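Side-chain contacts in vaginolysin (PDB 5IMY), which probably binds cholesterol in host membranes and lyses cells as a secreted, pore-forming toxin of the cholesterol-dependent cytolysin family: residues L382-R387 / A392-Y397; I442-K447 / I472-T477; G402-I405 / P409-R412; N59-V64 / T272-D277; F269-T272 / D277-A280. One frame throughout, in Å; residues are numbered along the deposited sequence.

Interaction 1: L382-R387 / A392-Y397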
# COMPACT_ATOMS: atom_id res chain seq x y z
N LEU A 382 -14.98 -15.20 -16.49
CA LEU A 382 -16.42 -15.02 -16.67
C LEU A 382 -16.78 -15.45 -18.08
O LEU A 382 -16.22 -14.93 -19.05
CB LEU A 382 -16.83 -13.57 -16.43
CG LEU A 382 -18.25 -13.21 -16.88
CD1 LEU A 382 -19.29 -13.99 -16.10
CD2 LEU A 382 -18.51 -11.71 -16.75
N THR A 383 -17.73 -16.38 -18.20
CA THR A 383 -18.18 -16.90 -19.48
C THR A 383 -19.61 -16.47 -19.74
O THR A 383 -20.48 -16.63 -18.87
CB THR A 383 -18.06 -18.43 -19.51
OG1 THR A 383 -16.68 -18.81 -19.57
CG2 THR A 383 -18.81 -19.03 -20.70
N LEU A 384 -19.86 -15.92 -20.92
CA LEU A 384 -21.19 -15.51 -21.34
C LEU A 384 -21.64 -16.38 -22.51
O LEU A 384 -20.93 -16.49 -23.51
CB LEU A 384 -21.21 -14.04 -21.76
CG LEU A 384 -20.45 -13.04 -20.89
CD1 LEU A 384 -20.34 -11.71 -21.63
CD2 LEU A 384 -21.12 -12.84 -19.55
N ASP A 385 -22.81 -16.99 -22.38
CA ASP A 385 -23.39 -17.81 -23.45
C ASP A 385 -24.81 -17.31 -23.71
O ASP A 385 -25.69 -17.48 -22.86
CB ASP A 385 -23.39 -19.29 -23.08
CG ASP A 385 -23.62 -20.19 -24.28
OD1 ASP A 385 -23.20 -19.81 -25.39
OD2 ASP A 385 -24.21 -21.28 -24.11
N HIS A 386 -25.02 -16.71 -24.88
CA HIS A 386 -26.30 -16.12 -25.26
C HIS A 386 -26.90 -16.94 -26.39
O HIS A 386 -26.47 -16.82 -27.55
CB HIS A 386 -26.12 -14.66 -25.66
CG HIS A 386 -27.29 -14.09 -26.41
ND1 HIS A 386 -28.60 -14.35 -26.05
CD2 HIS A 386 -27.35 -13.29 -27.49
CE1 HIS A 386 -29.41 -13.72 -26.88
NE2 HIS A 386 -28.67 -13.07 -27.76
N ARG A 387 -27.89 -17.78 -26.06
CA ARG A 387 -28.59 -18.58 -27.06
C ARG A 387 -30.09 -18.30 -27.00
O ARG A 387 -30.89 -19.21 -26.76
CB ARG A 387 -28.30 -20.07 -26.86
CG ARG A 387 -27.69 -20.42 -25.51
CD ARG A 387 -27.76 -21.92 -25.23
NE ARG A 387 -26.47 -22.58 -25.39
CZ ARG A 387 -26.28 -23.89 -25.26
NH1 ARG A 387 -27.31 -24.69 -24.97
NH2 ARG A 387 -25.08 -24.42 -25.42
N ALA A 392 -29.32 -9.11 -27.40
CA ALA A 392 -28.91 -8.87 -26.03
C ALA A 392 -27.69 -7.96 -26.01
O ALA A 392 -26.95 -7.85 -26.98
CB ALA A 392 -28.59 -10.19 -25.30
N ARG A 393 -27.51 -7.30 -24.87
CA ARG A 393 -26.33 -6.50 -24.59
C ARG A 393 -25.78 -6.90 -23.23
O ARG A 393 -26.40 -7.67 -22.50
CB ARG A 393 -26.65 -5.00 -24.63
CG ARG A 393 -26.99 -4.48 -26.01
CD ARG A 393 -27.05 -2.97 -26.05
NE ARG A 393 -28.29 -2.45 -25.47
CZ ARG A 393 -28.59 -1.15 -25.40
NH1 ARG A 393 -27.76 -0.24 -25.89
NH2 ARG A 393 -29.74 -0.77 -24.86
N TYR A 394 -24.59 -6.41 -22.90
CA TYR A 394 -24.00 -6.67 -21.60
C TYR A 394 -23.52 -5.36 -21.00
O TYR A 394 -23.07 -4.45 -21.70
CB TYR A 394 -22.84 -7.67 -21.69
CG TYR A 394 -23.28 -9.10 -21.94
CD1 TYR A 394 -23.77 -9.89 -20.91
CD2 TYR A 394 -23.18 -9.67 -23.21
CE1 TYR A 394 -24.16 -11.20 -21.14
CE2 TYR A 394 -23.57 -10.97 -23.44
CZ TYR A 394 -24.06 -11.73 -22.41
OH TYR A 394 -24.45 -13.04 -22.64
N TYR A 395 -23.64 -5.26 -19.67
CA TYR A 395 -23.13 -4.12 -18.92
C TYR A 395 -22.40 -4.68 -17.70
O TYR A 395 -23.03 -5.11 -16.73
CB TYR A 395 -24.25 -3.17 -18.52
CG TYR A 395 -24.92 -2.50 -19.70
CD1 TYR A 395 -24.37 -1.36 -20.28
CD2 TYR A 395 -26.08 -3.02 -20.24
CE1 TYR A 395 -24.98 -0.76 -21.36
CE2 TYR A 395 -26.70 -2.42 -21.32
CZ TYR A 395 -26.14 -1.29 -21.88
OH TYR A 395 -26.75 -0.69 -22.96
N ILE A 396 -21.07 -4.68 -17.76
CA ILE A 396 -20.23 -5.30 -16.74
C ILE A 396 -19.23 -4.26 -16.25
O ILE A 396 -18.50 -3.67 -17.06
CB ILE A 396 -19.51 -6.54 -17.28
CG1 ILE A 396 -20.53 -7.62 -17.64
CG2 ILE A 396 -18.49 -7.08 -16.27
CD1 ILE A 396 -19.96 -8.82 -18.37
N TYR A 397 -19.21 -4.03 -14.94
CA TYR A 397 -18.28 -3.10 -14.32
C TYR A 397 -17.63 -3.76 -13.11
O TYR A 397 -18.15 -4.73 -12.55
CB TYR A 397 -18.98 -1.81 -13.87
CG TYR A 397 -19.94 -1.23 -14.88
CD1 TYR A 397 -19.55 -0.17 -15.70
CD2 TYR A 397 -21.23 -1.72 -15.01
CE1 TYR A 397 -20.43 0.36 -16.63
CE2 TYR A 397 -22.11 -1.19 -15.93
CZ TYR A 397 -21.70 -0.15 -16.74
OH TYR A 397 -22.58 0.38 -17.66
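Leu384 and Tyr394 form the centre of a contact between the two sheets of the C-terminal beta sandwich. Residues 382-387 lie on strand 363-389 in one sheet. Residues 392-397 lead into strand 395-403 in the other. The two runs head in nearly opposite directions, 168° apart. The CA atoms of Leu384 and Tyr394 are 9.3 Å apart, so side chains alone bridge the gap. The buried side is tight. Leu384 CD1 sits over the middle of one face of the Tyr394 ring, 3.6 Å from its centroid, in a CH-pi contact. Tyr394 has its CG beside the backbone N (chi1 -73°), and its ring reaches back under the leucine. Its far end, OH, is 3.5 Å from Leu384 CB. That hydroxyl also makes a weak hydrogen bond with Asn474. At one end of the row, Leu382 CD2 and Ile396 CD1 meet tip to tip at 3.6 Å. Ile442 of strand 440-443 packs on both of these side chains. Arg393 and Tyr395 face away from the core and are partly exposed, in cation-pi contacts with Trp455 and Lys443 respectively. Arg387 is exposed, and it folds back along its own strand in a salt bridge whose hydrogen bond is weak and bent, NE 2.9 Å from Asp385 OD2. Asp385 OD1 is held by Asn428. At the other end of the row is His386, whose ND1 is hydrogen-bonded to Asn474. Ala392 CB lies over one face of the His386 imidazole, 3.9 Å from its centroid.

Interaction 2: I442-K447 / I472-T477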
# COMPACT_ATOMS: atom_id res chain seq x y z
N ILE A 442 -22.82 -7.20 -13.30
CA ILE A 442 -23.24 -7.83 -14.56
C ILE A 442 -24.72 -7.55 -14.78
O ILE A 442 -25.55 -7.78 -13.90
CB ILE A 442 -22.98 -9.35 -14.56
CG1 ILE A 442 -21.49 -9.65 -14.32
CG2 ILE A 442 -23.42 -9.96 -15.88
CD1 ILE A 442 -21.17 -11.12 -14.15
N LYS A 443 -25.05 -7.06 -15.98
CA LYS A 443 -26.43 -6.83 -16.40
C LYS A 443 -26.55 -7.21 -17.87
O LYS A 443 -25.63 -6.98 -18.65
CB LYS A 443 -26.83 -5.36 -16.19
CG LYS A 443 -28.33 -5.10 -16.22
CD LYS A 443 -28.66 -3.66 -15.81
CE LYS A 443 -28.82 -2.75 -17.01
NZ LYS A 443 -28.79 -1.31 -16.63
N LEU A 444 -27.70 -7.80 -18.25
CA LEU A 444 -27.87 -8.38 -19.58
C LEU A 444 -28.84 -7.60 -20.45
O LEU A 444 -28.43 -7.09 -21.50
CB LEU A 444 -28.32 -9.84 -19.44
CG LEU A 444 -28.63 -10.61 -20.73
CD1 LEU A 444 -27.58 -10.38 -21.78
CD2 LEU A 444 -28.77 -12.09 -20.45
N VAL A 445 -30.11 -7.51 -20.07
CA VAL A 445 -31.16 -6.82 -20.84
C VAL A 445 -31.27 -7.35 -22.27
O VAL A 445 -30.27 -7.73 -22.89
CB VAL A 445 -30.96 -5.28 -20.83
CG1 VAL A 445 -30.55 -4.79 -19.44
CG2 VAL A 445 -29.97 -4.78 -21.90
N GLU A 446 -32.49 -7.37 -22.80
CA GLU A 446 -32.77 -7.90 -24.13
C GLU A 446 -33.71 -6.97 -24.88
O GLU A 446 -34.56 -6.30 -24.27
CB GLU A 446 -33.40 -9.30 -24.05
CG GLU A 446 -34.75 -9.33 -23.33
CD GLU A 446 -35.78 -10.18 -24.05
OE1 GLU A 446 -35.71 -10.31 -25.29
OE2 GLU A 446 -36.68 -10.73 -23.36
N LYS A 447 -33.56 -6.92 -26.20
CA LYS A 447 -34.41 -6.08 -27.03
C LYS A 447 -35.80 -6.69 -27.14
O LYS A 447 -35.97 -7.79 -27.68
CB LYS A 447 -33.80 -5.89 -28.42
CG LYS A 447 -34.59 -4.93 -29.32
CD LYS A 447 -34.22 -5.07 -30.79
CE LYS A 447 -34.66 -6.41 -31.38
NZ LYS A 447 -35.89 -6.30 -32.21
N ILE A 472 -22.74 -17.54 -17.27
CA ILE A 472 -24.12 -17.09 -17.23
C ILE A 472 -24.72 -17.38 -18.60
O ILE A 472 -24.37 -16.73 -19.59
CB ILE A 472 -24.22 -15.60 -16.89
CG1 ILE A 472 -23.39 -15.28 -15.64
CG2 ILE A 472 -25.68 -15.20 -16.69
CD1 ILE A 472 -23.32 -13.81 -15.31
N SER A 473 -25.62 -18.36 -18.66
CA SER A 473 -26.27 -18.76 -19.90
C SER A 473 -27.69 -18.22 -19.94
O SER A 473 -28.43 -18.31 -18.95
CB SER A 473 -26.28 -20.28 -20.04
OG SER A 473 -24.97 -20.81 -20.06
N ASN A 474 -28.08 -17.67 -21.09
CA ASN A 474 -29.42 -17.14 -21.29
C ASN A 474 -29.98 -17.69 -22.59
O ASN A 474 -29.27 -17.82 -23.59
CB ASN A 474 -29.41 -15.60 -21.33
CG ASN A 474 -28.46 -15.04 -22.37
OD1 ASN A 474 -28.85 -14.79 -23.51
ND2 ASN A 474 -27.21 -14.85 -21.98
N TRP A 475 -31.27 -18.03 -22.57
CA TRP A 475 -31.92 -18.63 -23.73
C TRP A 475 -33.40 -18.22 -23.70
O TRP A 475 -33.77 -17.23 -23.08
CB TRP A 475 -31.71 -20.16 -23.72
CG TRP A 475 -32.49 -20.88 -22.65
CD1 TRP A 475 -33.70 -21.50 -22.80
CD2 TRP A 475 -32.11 -21.08 -21.29
NE1 TRP A 475 -34.09 -22.06 -21.61
CE2 TRP A 475 -33.14 -21.81 -20.67
CE3 TRP A 475 -31.00 -20.69 -20.52
CZ2 TRP A 475 -33.09 -22.18 -19.32
CZ3 TRP A 475 -30.96 -21.06 -19.19
CH2 TRP A 475 -31.99 -21.79 -18.60
N GLY A 476 -34.23 -18.99 -24.39
CA GLY A 476 -35.64 -18.68 -24.48
C GLY A 476 -35.94 -17.71 -25.61
O GLY A 476 -35.13 -17.49 -26.52
N THR A 477 -37.12 -17.11 -25.53
CA THR A 477 -37.57 -16.14 -26.52
C THR A 477 -37.83 -14.79 -25.84
O THR A 477 -37.88 -14.69 -24.61
CB THR A 477 -38.83 -16.63 -27.25
OG1 THR A 477 -39.24 -15.65 -28.21
CG2 THR A 477 -39.97 -16.88 -26.26
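Leu444 and Asn474 have CA atoms 9.1 Å apart, on two chain runs that head the same way within 11°. Strand 440-443 ends just before Leu444, while strand 469-475 continues beneath it in the facing sheet of the beta sandwich. No hydrogen bond crosses between residues 442-447 and 472-477. Ile442 and Ile472 reach toward each other tip to tip, with their CD1 atoms 3.6 Å apart. Ile472 CD1 also lies 3.9 Å from Ile442 CG2, so one methyl rests against both branches of the partner. Leu382 and Tyr459 pack on both isoleucines. Leu444 and Asn474 cross obliquely. Leu444 CD2 does the touching, at 3.5 Å from Asn474 ND2 and also 3.5 Å from Asn474 CG. Asn474 CB rises toward the leucine. Its CG is wedged between backbone N and carbonyl carbon (chi1 55°), which lays the amide across so that both CG and ND2 meet CD2. OD1 is hydrogen-bonded to His386 on the neighbouring strand of its own sheet; ND2 makes a weak bond to Tyr394 OH from the facing side. Farther on, Glu446 begins the tryptophan-rich undecapeptide, a hallmark of this family. Its OE2 comes only within 4.3 Å of Thr477 O, a loose approach of two acceptors. Its OE1 makes a weak hydrogen bond with Thr478, which family comparison suggests is part of the threonine-leucine pair that recognises cholesterol. Between these two segments the contact is apolar packing; the bond to His386, helped by the weak one to Tyr394, probably sets the rotation of the amide.

Interaction 3: G402-I405 / P409-R412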
# COMPACT_ATOMS: atom_id res chain seq x y z
N GLY A 402 -6.31 0.42 -5.10
CA GLY A 402 -4.87 0.58 -5.11
C GLY A 402 -4.45 1.61 -4.10
O GLY A 402 -5.23 2.47 -3.69
N THR A 403 -3.19 1.50 -3.69
CA THR A 403 -2.55 2.47 -2.81
C THR A 403 -1.36 3.06 -3.54
O THR A 403 -0.59 2.35 -4.19
CB THR A 403 -2.09 1.83 -1.50
OG1 THR A 403 -1.41 0.60 -1.77
CG2 THR A 403 -3.27 1.57 -0.58
N GLU A 404 -1.21 4.38 -3.44
CA GLU A 404 -0.04 5.00 -4.03
C GLU A 404 1.22 4.54 -3.31
O GLU A 404 1.17 3.97 -2.21
CB GLU A 404 -0.16 6.53 -3.99
CG GLU A 404 -0.87 7.13 -5.19
CD GLU A 404 -0.19 6.78 -6.51
OE1 GLU A 404 1.06 6.72 -6.54
OE2 GLU A 404 -0.90 6.57 -7.51
N ILE A 405 2.35 4.80 -3.95
CA ILE A 405 3.67 4.40 -3.47
C ILE A 405 3.78 4.57 -1.96
O ILE A 405 4.34 3.71 -1.27
CB ILE A 405 4.75 5.20 -4.21
CG1 ILE A 405 6.14 4.68 -3.86
CG2 ILE A 405 4.57 6.70 -3.94
CD1 ILE A 405 7.00 4.50 -5.08
N PRO A 409 -4.84 5.66 -0.53
CA PRO A 409 -5.65 4.76 -1.35
C PRO A 409 -6.30 5.47 -2.52
O PRO A 409 -6.40 6.70 -2.58
CB PRO A 409 -6.71 4.26 -0.36
CG PRO A 409 -6.91 5.42 0.55
CD PRO A 409 -5.57 6.12 0.66
N TYR A 410 -6.75 4.66 -3.48
CA TYR A 410 -7.54 5.15 -4.61
C TYR A 410 -8.31 3.98 -5.19
O TYR A 410 -8.00 2.81 -4.92
CB TYR A 410 -6.65 5.80 -5.68
CG TYR A 410 -5.68 4.85 -6.36
CD1 TYR A 410 -6.11 3.98 -7.35
CD2 TYR A 410 -4.34 4.83 -6.00
CE1 TYR A 410 -5.23 3.11 -7.97
CE2 TYR A 410 -3.45 3.97 -6.61
CZ TYR A 410 -3.90 3.11 -7.60
OH TYR A 410 -3.02 2.25 -8.21
N VAL A 411 -9.33 4.30 -5.98
CA VAL A 411 -10.14 3.30 -6.67
C VAL A 411 -10.47 3.83 -8.06
O VAL A 411 -10.82 5.00 -8.22
CB VAL A 411 -11.42 2.95 -5.88
CG1 VAL A 411 -12.04 4.20 -5.28
CG2 VAL A 411 -12.44 2.23 -6.76
N ARG A 412 -10.34 2.96 -9.06
CA ARG A 412 -10.63 3.29 -10.44
C ARG A 412 -11.60 2.25 -10.99
O ARG A 412 -11.27 1.06 -11.02
CB ARG A 412 -9.35 3.33 -11.29
CG ARG A 412 -9.59 3.62 -12.76
CD ARG A 412 -8.31 3.51 -13.58
NE ARG A 412 -7.47 4.70 -13.46
CZ ARG A 412 -6.44 4.83 -12.63
NH1 ARG A 412 -6.09 3.84 -11.81
NH2 ARG A 412 -5.74 5.96 -12.61
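Gly402 and Tyr410 are joined by two backbone hydrogen bonds near the turn end of the beta hairpin made by strands 395-403 and 409-415. The hairpin edges the four-stranded sheet of the C-terminal beta sandwich. Tyr410 N gives to Gly402 O at 2.7 Å, and Gly402 N gives to Tyr410 O at 2.9 Å. The two residues are an antiparallel hydrogen-bonded pair. The next pair, Thr403 with Pro409, is a non-hydrogen-bonded one, with CA atoms 4.1 Å apart. Pro409 CA adds a CA-H...O contact to Gly402 O. Packing centres on the Tyr410 ring. Its CG stands between the backbone N and the carbonyl carbon (chi1 64°), which folds the ring across the strand boundary and over Gly402. Gly402 CA makes a CH-pi contact with the ring face, 3.9 Å from the centroid. Gly402 O lies over the same ring toward its rim. The absence of a side chain on Gly402 lets the ring lie this close. Glu404 bends at chi2, and its carboxylate comes in obliquely, its plane 32° from that of the ring. Glu404 OE2 ends 3.8 Å from Tyr410 CE2. Outward, Val411 and Arg412 of the outer strand pair with a strand of another protein's chain, so the sheet runs on across that interface. Thr403 packs against Thr403 of the second subunit. On the hairpin face away from the tyrosine ring, Thr403 CG2 touches Pro409 CA at 4.1 Å.

Interaction 4: N59-V64 / T272-D277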
# COMPACT_ATOMS: atom_id res chain seq x y z
N ASN A 59 1.52 -20.45 -12.47
CA ASN A 59 0.40 -20.66 -13.39
C ASN A 59 -0.56 -19.47 -13.35
O ASN A 59 -0.37 -18.51 -14.10
CB ASN A 59 -0.33 -21.99 -13.10
CG ASN A 59 -0.66 -22.21 -11.62
OD1 ASN A 59 0.04 -21.76 -10.73
ND2 ASN A 59 -1.75 -22.93 -11.37
N GLY A 60 -1.58 -19.52 -12.50
CA GLY A 60 -2.38 -18.33 -12.25
C GLY A 60 -1.72 -17.49 -11.18
O GLY A 60 -0.73 -16.81 -11.45
N GLU A 61 -2.28 -17.54 -9.96
CA GLU A 61 -1.67 -16.99 -8.75
C GLU A 61 -0.58 -15.96 -9.01
O GLU A 61 0.55 -16.32 -9.36
CB GLU A 61 -1.10 -18.14 -7.91
CG GLU A 61 -1.28 -17.95 -6.41
CD GLU A 61 -0.54 -18.99 -5.60
OE1 GLU A 61 0.37 -19.65 -6.16
OE2 GLU A 61 -0.86 -19.16 -4.41
N PHE A 62 -0.90 -14.68 -8.84
CA PHE A 62 0.08 -13.61 -8.95
C PHE A 62 0.63 -13.31 -7.57
O PHE A 62 -0.07 -12.76 -6.72
CB PHE A 62 -0.54 -12.36 -9.58
CG PHE A 62 0.41 -11.21 -9.71
CD1 PHE A 62 1.53 -11.30 -10.52
CD2 PHE A 62 0.18 -10.02 -9.03
CE1 PHE A 62 2.40 -10.25 -10.64
CE2 PHE A 62 1.06 -8.96 -9.16
CZ PHE A 62 2.17 -9.07 -9.97
N VAL A 63 1.89 -13.67 -7.33
CA VAL A 63 2.51 -13.61 -6.01
C VAL A 63 3.41 -12.38 -5.94
O VAL A 63 4.25 -12.16 -6.82
CB VAL A 63 3.31 -14.89 -5.72
CG1 VAL A 63 3.87 -14.86 -4.30
CG2 VAL A 63 2.45 -16.12 -5.93
N VAL A 64 3.23 -11.59 -4.88
CA VAL A 64 4.11 -10.47 -4.57
C VAL A 64 4.83 -10.78 -3.27
O VAL A 64 4.21 -11.22 -2.30
CB VAL A 64 3.34 -9.14 -4.45
CG1 VAL A 64 4.21 -8.05 -3.83
CG2 VAL A 64 2.83 -8.70 -5.82
N THR A 272 2.78 -23.67 2.73
CA THR A 272 3.09 -23.13 1.42
C THR A 272 2.04 -22.15 0.93
O THR A 272 2.14 -21.66 -0.20
CB THR A 272 3.26 -24.27 0.40
OG1 THR A 272 3.89 -23.77 -0.78
CG2 THR A 272 1.91 -24.89 0.04
N SER A 273 1.03 -21.85 1.75
CA SER A 273 0.01 -20.89 1.38
C SER A 273 0.61 -19.49 1.31
O SER A 273 1.33 -19.07 2.21
CB SER A 273 -1.15 -20.92 2.37
OG SER A 273 -2.00 -19.80 2.20
N LYS A 274 0.30 -18.78 0.23
CA LYS A 274 0.74 -17.40 0.05
C LYS A 274 -0.24 -16.40 0.63
O LYS A 274 -0.25 -15.24 0.21
CB LYS A 274 0.96 -17.12 -1.44
CG LYS A 274 1.73 -18.20 -2.19
CD LYS A 274 3.18 -18.24 -1.76
CE LYS A 274 3.82 -19.58 -2.09
NZ LYS A 274 3.95 -19.81 -3.56
N SER A 275 -1.05 -16.82 1.59
CA SER A 275 -2.13 -16.00 2.11
C SER A 275 -1.65 -15.15 3.28
O SER A 275 -0.85 -15.60 4.10
CB SER A 275 -3.30 -16.88 2.56
OG SER A 275 -4.25 -16.13 3.30
N THR A 276 -2.15 -13.92 3.35
CA THR A 276 -2.17 -13.19 4.61
C THR A 276 -3.13 -13.94 5.54
O THR A 276 -3.61 -15.03 5.23
CB THR A 276 -2.56 -11.73 4.39
OG1 THR A 276 -2.52 -11.03 5.64
CG2 THR A 276 -3.95 -11.62 3.78
N ASP A 277 -3.41 -13.37 6.71
CA ASP A 277 -4.23 -14.01 7.73
C ASP A 277 -3.58 -15.26 8.30
O ASP A 277 -4.15 -15.88 9.20
CB ASP A 277 -5.63 -14.39 7.20
CG ASP A 277 -6.50 -13.19 6.92
OD1 ASP A 277 -6.40 -12.62 5.81
OD2 ASP A 277 -7.30 -12.81 7.80
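Lys274 crosses Glu61 at about a right angle, and its aliphatic chain does most of the touching. Its CB lies 4.0 Å from Glu61 OE2. The next atom, Lys274 CG, comes closer to the same oxygen, at 3.5 Å. The bend at chi2 (-69°) lets the chain run past Val63 at the start of strand 62-76, with Lys274 CD nearest, 4.3 Å from Val63 CG1. A second bend, at chi4, turns the amine back toward the carboxylate. Lys274 NZ still stops 4.4 Å from Glu61 OE1, too far for a salt bridge. The opposite charges probably attract each other at this range without a direct bond. Glu61 and Lys274 both also pack on Ser376 of strand 363-389. Just before the lysine, Ser273 OG accepts a hydrogen bond from Ser275 N at 3.2 Å, which shapes the backbone locally. This is an ST turn in the loop between strand 263-271 and helix 278-286. By family comparison the loop belongs to the pore-forming domain 3 and strand 62-76 to the elongated domain 2, so the contact is consistent with the domain 2-domain 3 interface of a soluble cholesterol-dependent cytolysin.

Interaction 5: F269-T272 / D277-A280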
# COMPACT_ATOMS: atom_id res chain seq x y z
N PHE A 269 5.26 -23.68 12.95
CA PHE A 269 4.16 -23.74 12.00
C PHE A 269 4.64 -23.18 10.67
O PHE A 269 5.17 -22.07 10.63
CB PHE A 269 2.95 -22.93 12.47
CG PHE A 269 2.45 -23.30 13.84
CD1 PHE A 269 1.37 -24.14 13.98
CD2 PHE A 269 3.05 -22.78 14.97
CE1 PHE A 269 0.89 -24.48 15.23
CE2 PHE A 269 2.58 -23.11 16.23
CZ PHE A 269 1.50 -23.96 16.36
N ASP A 270 4.45 -23.94 9.60
CA ASP A 270 4.72 -23.42 8.27
C ASP A 270 3.71 -23.97 7.28
O ASP A 270 3.15 -25.05 7.47
CB ASP A 270 6.16 -23.72 7.80
CG ASP A 270 6.44 -25.21 7.67
OD1 ASP A 270 5.49 -26.01 7.61
OD2 ASP A 270 7.64 -25.58 7.63
N THR A 271 3.49 -23.20 6.21
CA THR A 271 2.61 -23.61 5.13
C THR A 271 3.15 -23.04 3.84
O THR A 271 3.90 -22.05 3.83
CB THR A 271 1.17 -23.12 5.36
OG1 THR A 271 0.33 -23.61 4.30
CG2 THR A 271 1.11 -21.59 5.38
N THR A 272 2.78 -23.67 2.73
CA THR A 272 3.09 -23.13 1.42
C THR A 272 2.04 -22.15 0.93
O THR A 272 2.14 -21.66 -0.20
CB THR A 272 3.26 -24.27 0.40
OG1 THR A 272 3.89 -23.77 -0.78
CG2 THR A 272 1.91 -24.89 0.04
N ASP A 277 -3.41 -13.37 6.71
CA ASP A 277 -4.23 -14.01 7.73
C ASP A 277 -3.58 -15.26 8.30
O ASP A 277 -4.15 -15.88 9.20
CB ASP A 277 -5.63 -14.39 7.20
CG ASP A 277 -6.50 -13.19 6.92
OD1 ASP A 277 -6.40 -12.62 5.81
OD2 ASP A 277 -7.30 -12.81 7.80
N PHE A 278 -2.40 -15.66 7.81
CA PHE A 278 -1.74 -16.85 8.33
C PHE A 278 -1.42 -16.70 9.81
O PHE A 278 -1.71 -17.59 10.62
CB PHE A 278 -0.47 -17.13 7.53
CG PHE A 278 0.32 -18.30 8.04
CD1 PHE A 278 -0.22 -19.57 8.04
CD2 PHE A 278 1.62 -18.13 8.51
CE1 PHE A 278 0.50 -20.65 8.51
CE2 PHE A 278 2.34 -19.21 8.97
CZ PHE A 278 1.78 -20.47 8.97
N GLN A 279 -0.82 -15.56 10.19
CA GLN A 279 -0.49 -15.33 11.59
C GLN A 279 -1.74 -15.36 12.46
O GLN A 279 -1.73 -15.93 13.56
CB GLN A 279 0.24 -14.00 11.75
CG GLN A 279 1.68 -14.03 11.26
CD GLN A 279 2.54 -12.97 11.92
OE1 GLN A 279 3.75 -13.15 12.09
NE2 GLN A 279 1.94 -11.84 12.29
N ALA A 280 -2.83 -14.74 11.99
CA ALA A 280 -4.06 -14.75 12.76
C ALA A 280 -4.67 -16.14 12.84
O ALA A 280 -5.30 -16.49 13.84
CB ALA A 280 -5.06 -13.76 12.16
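Phe269 opens the contact by offering its backbone and CB, not its ring, to Phe278. Its carbonyl O lies at the edge of the Phe278 ring, near the ring plane, 4.1 Å from Phe278 CZ. Phe269 CB is 4.4 Å from the same CZ. The phenyl group of Phe269 leads elsewhere, toward Ile326 and Leu329 of helix 326-335. Asp270 comes next and points its side chain away. Only its backbone takes part, with Asp270 CA 4.2 Å from Phe278 CZ. Thr271 makes the tightest approach. Its CG2 is 3.3 Å from Phe278 CE1 and 3.6 Å from Phe278 CD1, so the methyl lies obliquely along one side of the ring. The threonine hydroxyl is anti to the backbone N (chi1 -177°), and this leaves the methyl to face the phenylalanine. Thr271 OG1 is hydrogen-bonded to Asn303 O and to Ser273 N, which should hold that rotation. From the other side, Phe278 projects from the first turn of its helix with CG anti to the backbone N (chi1 177°), and the two side chains slide past each other in opposite directions. By family comparison this is domain 3, and helix 278-286 probably belongs to a helical bundle that refolds into a transmembrane hairpin. Strand 263-271 runs antiparallel between strands 208-223 and 305-311. Helix 278-286 lies against this sheet, and its Phe278 also packs on Gln208 of strand 208-223 and on Thr304, just before strand 305-311.

Interactions 1 and 2 are parts of one sandwich core, with centres 7 Å apart. They are tied by the probable hydrogen bonds His386 ND1 to Asn474 OD1 (2.6 Å) and Tyr395 N to Lys443 O (2.8 Å). They lie at the sandwich end carrying the undecapeptide and the probable cholesterol-recognising pair; interactions 4 and 5 are about 35 and 43 Å from interaction 2, between centres. Interaction 3 shares strand 395-403 with interaction 1, but its centre is about 29 Å away. Residues 272-277 of interaction 4 form the loop that joins the two segments of interaction 5, sharing Thr272 and Asp277. The long strand 363-389 carries residues 382-387 and pairs with strand 62-76 of interaction 4.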